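Local coordinates for leucine aminopeptidase 2 (Saccharomyces cerevisiae, PDB 2XQ0), which is a zinc aminopeptidase of the M1 family that preferentially cleaves di- and tripeptides and also has low epoxide hydrolase activity in vitro, at residues R13-D18 with N24-A29; Q77-H80 with K85-F88; R344-L349 with A469-V474. One frame throughout, in Å; residues are numbered along the deposited sequence.

Contact 1: residues R13-D18 with N24-A29; sequences RSPEYD and NYKDFA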
loop_
_atom_site.group_PDB
_atom_site.type_symbol
_atom_site.label_atom_id
_atom_site.label_comp_id
_atom_site.label_asym_id
_atom_site.label_seq_id
_atom_site.Cartn_x
_atom_site.Cartn_y
_atom_site.Cartn_z
ATOM N N ARG A 13 -13.307 -26.364 6.468
ATOM C CA ARG A 13 -14.147 -25.512 5.634
ATOM C C ARG A 13 -13.446 -24.209 5.226
ATOM O O ARG A 13 -12.794 -23.553 6.043
ATOM C CB ARG A 13 -15.460 -25.223 6.355
ATOM C CG ARG A 13 -16.435 -24.415 5.556
ATOM C CD ARG A 13 -17.775 -24.368 6.260
ATOM N NE ARG A 13 -18.549 -25.569 5.990
ATOM C CZ ARG A 13 -19.846 -25.685 6.242
ATOM N NH1 ARG A 13 -20.508 -24.666 6.780
ATOM N NH2 ARG A 13 -20.477 -26.813 5.955
ATOM N N SER A 14 -13.571 -23.854 3.949
ATOM C CA SER A 14 -12.961 -22.646 3.402
ATOM C C SER A 14 -14.070 -21.662 3.016
ATOM O O SER A 14 -15.179 -22.083 2.730
ATOM C CB SER A 14 -12.108 -23.002 2.185
ATOM O OG SER A 14 -10.800 -23.417 2.552
ATOM N N PRO A 15 -13.786 -20.340 3.028
ATOM C CA PRO A 15 -12.541 -19.662 3.392
ATOM C C PRO A 15 -12.242 -19.754 4.879
ATOM O O PRO A 15 -13.150 -19.749 5.706
ATOM C CB PRO A 15 -12.818 -18.193 3.033
ATOM C CG PRO A 15 -13.974 -18.217 2.126
ATOM C CD PRO A 15 -14.795 -19.385 2.548
ATOM N N GLU A 16 -10.956 -19.803 5.198
ATOM C CA GLU A 16 -10.477 -19.909 6.560
ATOM C C GLU A 16 -10.984 -18.748 7.401
ATOM O O GLU A 16 -11.031 -17.600 6.940
ATOM C CB GLU A 16 -8.953 -19.895 6.545
ATOM C CG GLU A 16 -8.313 -20.000 7.909
ATOM C CD GLU A 16 -6.802 -20.033 7.814
ATOM O OE1 GLU A 16 -6.230 -21.137 7.917
ATOM O OE2 GLU A 16 -6.192 -18.962 7.630
ATOM N N TYR A 17 -11.341 -19.049 8.641
ATOM C CA TYR A 17 -11.891 -18.047 9.544
ATOM C C TYR A 17 -10.927 -16.886 9.804
ATOM O O TYR A 17 -9.740 -17.099 10.031
ATOM C CB TYR A 17 -12.309 -18.715 10.876
ATOM C CG TYR A 17 -13.267 -17.848 11.663
ATOM C CD1 TYR A 17 -14.633 -17.974 11.492
ATOM C CD2 TYR A 17 -12.804 -16.883 12.542
ATOM C CE1 TYR A 17 -15.519 -17.191 12.193
ATOM C CE2 TYR A 17 -13.691 -16.070 13.252
ATOM C CZ TYR A 17 -15.049 -16.232 13.064
ATOM O OH TYR A 17 -15.958 -15.448 13.739
ATOM N N ASP A 18 -11.449 -15.655 9.761
ATOM C CA ASP A 18 -10.672 -14.455 10.032
ATOM C C ASP A 18 -10.628 -14.127 11.532
ATOM O O ASP A 18 -11.604 -13.626 12.089
ATOM C CB ASP A 18 -11.309 -13.275 9.275
ATOM C CG ASP A 18 -10.566 -11.985 9.459
ATOM O OD1 ASP A 18 -9.585 -11.954 10.239
ATOM O OD2 ASP A 18 -10.966 -10.998 8.794
ATOM N N ASN A 24 -19.661 -11.524 14.227
ATOM C CA ASN A 24 -20.066 -12.897 13.923
ATOM C C ASN A 24 -20.523 -12.994 12.482
ATOM O O ASN A 24 -21.669 -13.326 12.177
ATOM C CB ASN A 24 -21.078 -13.470 14.928
ATOM C CG ASN A 24 -22.329 -12.612 15.103
ATOM O OD1 ASN A 24 -22.451 -11.508 14.568
ATOM N ND2 ASN A 24 -23.265 -13.131 15.885
ATOM N N TYR A 25 -19.587 -12.705 11.593
ATOM C CA TYR A 25 -19.904 -12.532 10.188
ATOM C C TYR A 25 -20.330 -13.817 9.487
ATOM O O TYR A 25 -21.055 -13.768 8.492
ATOM C CB TYR A 25 -18.719 -11.914 9.454
ATOM C CG TYR A 25 -17.523 -12.829 9.315
ATOM C CD1 TYR A 25 -17.311 -13.550 8.143
ATOM C CD2 TYR A 25 -16.614 -12.987 10.358
ATOM C CE1 TYR A 25 -16.203 -14.380 7.999
ATOM C CE2 TYR A 25 -15.514 -13.822 10.228
ATOM C CZ TYR A 25 -15.307 -14.499 9.035
ATOM O OH TYR A 25 -14.208 -15.309 8.896
ATOM N N LYS A 26 -19.885 -14.966 9.974
ATOM C CA LYS A 26 -20.301 -16.223 9.347
ATOM C C LYS A 26 -21.811 -16.448 9.505
ATOM O O LYS A 26 -22.385 -17.323 8.855
ATOM C CB LYS A 26 -19.559 -17.419 9.951
ATOM C CG LYS A 26 -18.058 -17.447 9.745
ATOM C CD LYS A 26 -17.679 -17.668 8.289
ATOM C CE LYS A 26 -16.235 -18.173 8.167
ATOM N NZ LYS A 26 -15.793 -18.299 6.740
ATOM N N ASP A 27 -22.452 -15.671 10.376
ATOM C CA ASP A 27 -23.850 -15.918 10.732
ATOM C C ASP A 27 -24.827 -15.090 9.915
ATOM O O ASP A 27 -26.039 -15.239 10.056
ATOM C CB ASP A 27 -24.087 -15.614 12.211
ATOM C CG ASP A 27 -23.392 -16.600 13.130
ATOM O OD1 ASP A 27 -22.982 -17.669 12.650
ATOM O OD2 ASP A 27 -23.256 -16.301 14.336
ATOM N N PHE A 28 -24.303 -14.197 9.086
ATOM C CA PHE A 28 -25.141 -13.282 8.330
ATOM C C PHE A 28 -24.598 -13.079 6.931
ATOM O O PHE A 28 -23.406 -13.257 6.686
ATOM C CB PHE A 28 -25.204 -11.915 9.019
ATOM C CG PHE A 28 -25.692 -11.969 10.431
ATOM C CD1 PHE A 28 -27.042 -11.873 10.714
ATOM C CD2 PHE A 28 -24.797 -12.116 11.482
ATOM C CE1 PHE A 28 -27.496 -11.924 12.017
ATOM C CE2 PHE A 28 -25.246 -12.176 12.790
ATOM C CZ PHE A 28 -26.596 -12.070 13.059
ATOM N N ALA A 29 -25.482 -12.704 6.014
ATOM C CA ALA A 29 -25.070 -12.247 4.700
ATOM C C ALA A 29 -25.329 -10.753 4.644
ATOM O O ALA A 29 -26.402 -10.300 5.037
ATOM C CB ALA A 29 -25.859 -12.954 3.629
HETATM O O HOH W 1 -13.514 -16.347 6.453
HETATM O O HOH W 2 -18.704 -15.537 12.683
#

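Contact 2: residues Q77-H80 with K85-F88; sequences QEVH and KADF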
loop_
_atom_site.group_PDB
_atom_site.type_symbol
_atom_site.label_atom_id
_atom_site.label_comp_id
_atom_site.label_asym_id
_atom_site.label_seq_id
_atom_site.Cartn_x
_atom_site.Cartn_y
_atom_site.Cartn_z
ATOM N N GLN A 77 -24.663 5.554 19.268
ATOM C CA GLN A 77 -25.692 6.374 19.903
ATOM C C GLN A 77 -27.048 5.695 19.961
ATOM O O GLN A 77 -27.717 5.718 21.002
ATOM C CB GLN A 77 -25.813 7.712 19.169
ATOM C CG GLN A 77 -24.565 8.550 19.224
ATOM C CD GLN A 77 -24.607 9.683 18.226
ATOM O OE1 GLN A 77 -24.910 9.476 17.051
ATOM N NE2 GLN A 77 -24.303 10.892 18.686
ATOM N N GLU A 78 -27.463 5.107 18.843
ATOM C CA GLU A 78 -28.758 4.440 18.785
ATOM C C GLU A 78 -28.681 3.292 17.800
ATOM O O GLU A 78 -27.901 3.334 16.861
ATOM C CB GLU A 78 -29.856 5.414 18.336
ATOM C CG GLU A 78 -30.007 6.656 19.202
ATOM C CD GLU A 78 -30.946 7.695 18.599
ATOM O OE1 GLU A 78 -31.939 7.306 17.946
ATOM O OE2 GLU A 78 -30.691 8.907 18.782
ATOM N N VAL A 79 -29.507 2.275 18.008
ATOM C CA VAL A 79 -29.626 1.169 17.063
ATOM C C VAL A 79 -31.095 0.807 16.838
ATOM O O VAL A 79 -31.861 0.647 17.803
ATOM C CB VAL A 79 -28.943 -0.092 17.592
ATOM C CG1 VAL A 79 -29.079 -1.207 16.566
ATOM C CG2 VAL A 79 -27.474 0.177 17.928
ATOM N N HIS A 80 -31.476 0.659 15.575
ATOM C CA HIS A 80 -32.829 0.244 15.211
ATOM C C HIS A 80 -32.762 -0.961 14.279
ATOM O O HIS A 80 -31.896 -1.036 13.402
ATOM C CB HIS A 80 -33.552 1.364 14.475
ATOM C CG HIS A 80 -33.948 2.515 15.341
ATOM N ND1 HIS A 80 -33.104 3.572 15.603
ATOM C CD2 HIS A 80 -35.110 2.796 15.972
ATOM C CE1 HIS A 80 -33.723 4.446 16.375
ATOM N NE2 HIS A 80 -34.942 3.999 16.616
ATOM N N LYS A 85 -36.461 0.350 17.947
ATOM C CA LYS A 85 -35.284 0.446 18.799
ATOM C C LYS A 85 -34.839 -0.943 19.251
ATOM O O LYS A 85 -35.651 -1.763 19.683
ATOM C CB LYS A 85 -35.569 1.349 20.008
ATOM C CG LYS A 85 -34.333 1.977 20.666
ATOM C CD LYS A 85 -33.743 3.119 19.823
ATOM C CE LYS A 85 -32.409 3.629 20.389
ATOM N NZ LYS A 85 -31.359 2.558 20.467
ATOM N N ALA A 86 -33.543 -1.211 19.152
ATOM C CA ALA A 86 -33.025 -2.525 19.500
ATOM C C ALA A 86 -32.024 -2.428 20.641
ATOM O O ALA A 86 -31.188 -1.532 20.667
ATOM C CB ALA A 86 -32.394 -3.186 18.285
ATOM N N ASP A 87 -32.119 -3.345 21.593
ATOM C CA ASP A 87 -31.180 -3.362 22.706
ATOM C C ASP A 87 -29.767 -3.612 22.194
ATOM O O ASP A 87 -29.572 -4.444 21.307
ATOM C CB ASP A 87 -31.571 -4.438 23.716
ATOM C CG ASP A 87 -32.798 -4.050 24.540
ATOM O OD1 ASP A 87 -33.157 -2.850 24.556
ATOM O OD2 ASP A 87 -33.397 -4.945 25.179
ATOM N N PHE A 88 -28.786 -2.904 22.757
ATOM C CA PHE A 88 -27.398 -3.094 22.361
ATOM C C PHE A 88 -26.471 -2.736 23.508
ATOM O O PHE A 88 -26.844 -1.977 24.401
ATOM C CB PHE A 88 -27.060 -2.264 21.102
ATOM C CG PHE A 88 -26.986 -0.779 21.339
ATOM C CD1 PHE A 88 -25.766 -0.162 21.614
ATOM C CD2 PHE A 88 -28.129 0.006 21.284
ATOM C CE1 PHE A 88 -25.694 1.216 21.837
ATOM C CE2 PHE A 88 -28.064 1.377 21.507
ATOM C CZ PHE A 88 -26.845 1.978 21.788
#

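Contact 3: residues R344-L349 with A469-V474; sequences RHFSAL and ALADNV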
loop_
_atom_site.group_PDB
_atom_site.type_symbol
_atom_site.label_atom_id
_atom_site.label_comp_id
_atom_site.label_asym_id
_atom_site.label_seq_id
_atom_site.Cartn_x
_atom_site.Cartn_y
_atom_site.Cartn_z
ATOM N N ARG A 344 10.877 -5.284 -16.499
ATOM C CA ARG A 344 10.189 -6.096 -15.496
ATOM C C ARG A 344 11.204 -6.714 -14.535
ATOM O O ARG A 344 11.024 -6.709 -13.313
ATOM C CB ARG A 344 9.351 -7.208 -16.148
ATOM C CG ARG A 344 8.859 -8.247 -15.117
ATOM C CD ARG A 344 7.673 -9.060 -15.623
ATOM N NE ARG A 344 8.079 -10.190 -16.461
ATOM C CZ ARG A 344 7.681 -11.440 -16.247
ATOM N NH1 ARG A 344 6.878 -11.709 -15.228
ATOM N NH2 ARG A 344 8.081 -12.421 -17.041
ATOM N N HIS A 345 12.268 -7.269 -15.100
ATOM C CA HIS A 345 13.284 -7.939 -14.306
ATOM C C HIS A 345 14.047 -6.966 -13.414
ATOM O O HIS A 345 14.401 -7.299 -12.288
ATOM C CB HIS A 345 14.240 -8.701 -15.223
ATOM C CG HIS A 345 13.657 -9.969 -15.761
ATOM N ND1 HIS A 345 14.227 -11.202 -15.539
ATOM C CD2 HIS A 345 12.527 -10.200 -16.465
ATOM C CE1 HIS A 345 13.489 -12.138 -16.108
ATOM N NE2 HIS A 345 12.446 -11.554 -16.673
ATOM N N PHE A 346 14.317 -5.764 -13.915
ATOM C CA PHE A 346 14.968 -4.746 -13.081
ATOM C C PHE A 346 14.099 -4.458 -11.856
ATOM O O PHE A 346 14.573 -4.358 -10.733
ATOM C CB PHE A 346 15.195 -3.455 -13.887
ATOM C CG PHE A 346 15.838 -2.348 -13.089
ATOM C CD1 PHE A 346 17.184 -2.409 -12.751
ATOM C CD2 PHE A 346 15.096 -1.269 -12.655
ATOM C CE1 PHE A 346 17.771 -1.401 -12.008
ATOM C CE2 PHE A 346 15.684 -0.255 -11.921
ATOM C CZ PHE A 346 17.017 -0.319 -11.593
ATOM N N SER A 347 12.806 -4.317 -12.073
ATOM C CA SER A 347 11.904 -4.047 -10.950
ATOM C C SER A 347 11.959 -5.206 -9.926
ATOM O O SER A 347 11.967 -4.973 -8.714
ATOM C CB SER A 347 10.483 -3.789 -11.488
ATOM O OG SER A 347 9.527 -3.753 -10.446
ATOM N N ALA A 348 12.053 -6.446 -10.408
ATOM C CA ALA A 348 12.092 -7.618 -9.524
ATOM C C ALA A 348 13.386 -7.646 -8.737
ATOM O O ALA A 348 13.428 -8.129 -7.606
ATOM C CB ALA A 348 11.965 -8.911 -10.337
ATOM N N LEU A 349 14.449 -7.136 -9.346
ATOM C CA LEU A 349 15.772 -7.114 -8.723
ATOM C C LEU A 349 15.797 -6.138 -7.581
ATOM O O LEU A 349 16.413 -6.399 -6.558
ATOM C CB LEU A 349 16.844 -6.677 -9.722
ATOM C CG LEU A 349 17.402 -7.669 -10.731
ATOM C CD1 LEU A 349 18.260 -6.916 -11.744
ATOM C CD2 LEU A 349 18.208 -8.755 -10.036
ATOM N N ALA A 469 20.491 -6.806 -17.073
ATOM C CA ALA A 469 20.930 -5.801 -18.039
ATOM C C ALA A 469 20.848 -4.342 -17.554
ATOM O O ALA A 469 21.830 -3.617 -17.628
ATOM C CB ALA A 469 20.180 -5.961 -19.349
ATOM N N LEU A 470 19.693 -3.912 -17.058
ATOM C CA LEU A 470 19.516 -2.491 -16.704
ATOM C C LEU A 470 20.126 -2.093 -15.359
ATOM O O LEU A 470 20.031 -0.934 -14.951
ATOM C CB LEU A 470 18.039 -2.086 -16.749
ATOM C CG LEU A 470 17.378 -2.257 -18.116
ATOM C CD1 LEU A 470 15.908 -1.934 -18.053
ATOM C CD2 LEU A 470 18.092 -1.410 -19.178
ATOM N N ALA A 471 20.741 -3.050 -14.673
ATOM C CA ALA A 471 21.406 -2.791 -13.394
ATOM C C ALA A 471 22.927 -2.872 -13.505
ATOM O O ALA A 471 23.652 -2.369 -12.641
ATOM C CB ALA A 471 20.922 -3.757 -12.326
ATOM N N ASP A 472 23.406 -3.509 -14.567
ATOM C CA ASP A 472 24.832 -3.763 -14.728
ATOM C C ASP A 472 25.666 -2.487 -14.835
ATOM O O ASP A 472 26.702 -2.356 -14.199
ATOM C CB ASP A 472 25.068 -4.650 -15.952
ATOM C CG ASP A 472 24.584 -6.070 -15.744
ATOM O OD1 ASP A 472 24.588 -6.533 -14.580
ATOM O OD2 ASP A 472 24.212 -6.725 -16.745
ATOM N N ASN A 473 25.218 -1.573 -15.677
ATOM C CA ASN A 473 25.807 -0.241 -15.785
ATOM C C ASN A 473 25.855 0.468 -14.423
ATOM O O ASN A 473 26.858 1.096 -14.057
ATOM C CB ASN A 473 24.954 0.565 -16.754
ATOM C CG ASN A 473 23.476 0.154 -16.696
ATOM O OD1 ASN A 473 22.771 0.460 -15.728
ATOM N ND2 ASN A 473 23.013 -0.563 -17.722
ATOM N N VAL A 474 24.773 0.334 -13.662
ATOM C CA VAL A 474 24.672 0.958 -12.349
ATOM C C VAL A 474 25.677 0.369 -11.393
ATOM O O VAL A 474 26.441 1.088 -10.749
ATOM C CB VAL A 474 23.267 0.759 -11.767
ATOM C CG1 VAL A 474 23.205 1.255 -10.335
ATOM C CG2 VAL A 474 22.243 1.478 -12.648
#

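Contact 1: residues R13-D18 with N24-A29
The phenol oxygen of Y25 is gripped by the backbone of D18 and by a water. The amide N of D18 donates to Y25 OH over 2.9 Å, almost straight at 173°, and comes in at the edge of the Y25 ring, near its plane. Water 1 lies 2.7 Å from Y25 OH, also in that plane. The same water donates to E16 O and accepts from K26 NZ. K26 NZ also donates directly to P15 O, at 3.2 Å, tilted from the carbonyl plane. Two backbone carbonyls of a non-regular segment, which has a cis peptide before P15, are thus satisfied from one side chain and one water.

Y25 OH sits over one face of the Y17 ring, offset toward the rim, and the two rings meet obliquely with planes at 38°. The bend of the K26 chain at chi2 (-68°) brings K26 CE to 3.7 Å from Y17 CD1. Water 2 donates to Y17 OH and accepts from K26 N.

The contact ties the loop after helix 4-9 to the 3-10 turn that leads into strand 28-40. Helix 428-438 touches the P15 side, where S14 OG bonds D427, and D18 OD2 reaches T160.

Contact 2: residues Q77-H80 with K85-F88
K85 turns twice, at chi2 (74°) and chi4 (59°), and this folds its chain back over H80 and V79. F88 CG stands between its backbone N and carbonyl carbon (chi1 71°), which turns a face of the ring to V79. The two segments belong to the beta hairpin of strands 74-81 and 84-90. H80 and K85 form an antiparallel non-hydrogen-bonded pair. Next to it, A86 N donates to V79 O at 2.8 Å.

K85 CD lies over one face of the H80 imidazole in a CH-pi contact, 3.5 Å from H80 NE2. Beyond it, K85 CE meets E78 CB, the two side chains crossing at about a right angle. K85 NZ ends 3.3 Å from V79 O in a weak hydrogen bond, so that carbonyl receives two donors. V79 CG2 sits over the F88 face, 3.7 Å from the ring centroid, a second CH-pi contact. At the ring edge, F88 CZ comes to 3.9 Å from Q77 O. Q77 and E78 form a classic beta bulge opposite Q117 of strand 111-120.

The chemistry is therefore mixed. Methylene and methyl groups lie on ring faces, while the ammonium is held weakly by a backbone carbonyl. E78 OE1 is 5.4 Å from K85 NZ, so its negative charge probably helps only at a distance.

Contact 3: residues R344-L349 with A469-V474
L470, on helix 469-484, packs against F346 in a helix-helix packing contact. The short axes of 344-349 and 469-474 approach to 9.2 Å at 60°. The contact joins helix 341-360 of the M1 peptidase region to helix 469-484. It is apolar, with no hydrogen bond between the segments.

L470 CB lies 4.1 Å from F346 CD1. Its carbonyl also faces the phenylalanine, with L470 O 3.7 Å from F346 CE1 in an oblique approach. That oxygen accepts a hydrogen bond from Q510 of helix 508-519, so its polarity is met elsewhere.

A471 is the small residue at the centre. Its CB lies in the plane of the F346 ring, at the edge, 3.9 Å from F346 CE1. The ring gets there because F346 CG is anti to the backbone N (chi1 179°), which sends the side chain out toward 469-474. One turn beyond F346, L349 adds a second touch, with L349 CD1 4.2 Å from A471 CB. Helix 508-519 also touches the F346 ring, through N509 and L513. A leucine here removes the ring edge and is likely to open a gap beside A471 CB and L513.

Farther along, the N473 side chain touches Q510. The V474 side chain packs on F506 and F514. Within its own helix, V474 N donates weakly to N473 OD1 at 2.9 Å.

In the fold
From the N terminus, contact 1 closes first, over five residues between 13-18 and 24-29. It ties the loop after helix 4-9 to the lead-in of strand 28-40. Contact 2 closes next, across the tight turn between strands 74-81 and 84-90, and holds a hairpin within the same ten-stranded sheet. The nearest atoms of these two are about 12 Å apart. Contact 3 closes last, over 119 largely helical residues, and joins two helices of the helical part, 341-360 and 469-484. The three follow in series, and none nests in or crosses another. Contact 3 lies on the opposite side of the chain's centre, its own centre about 43 Å from that of contact 1.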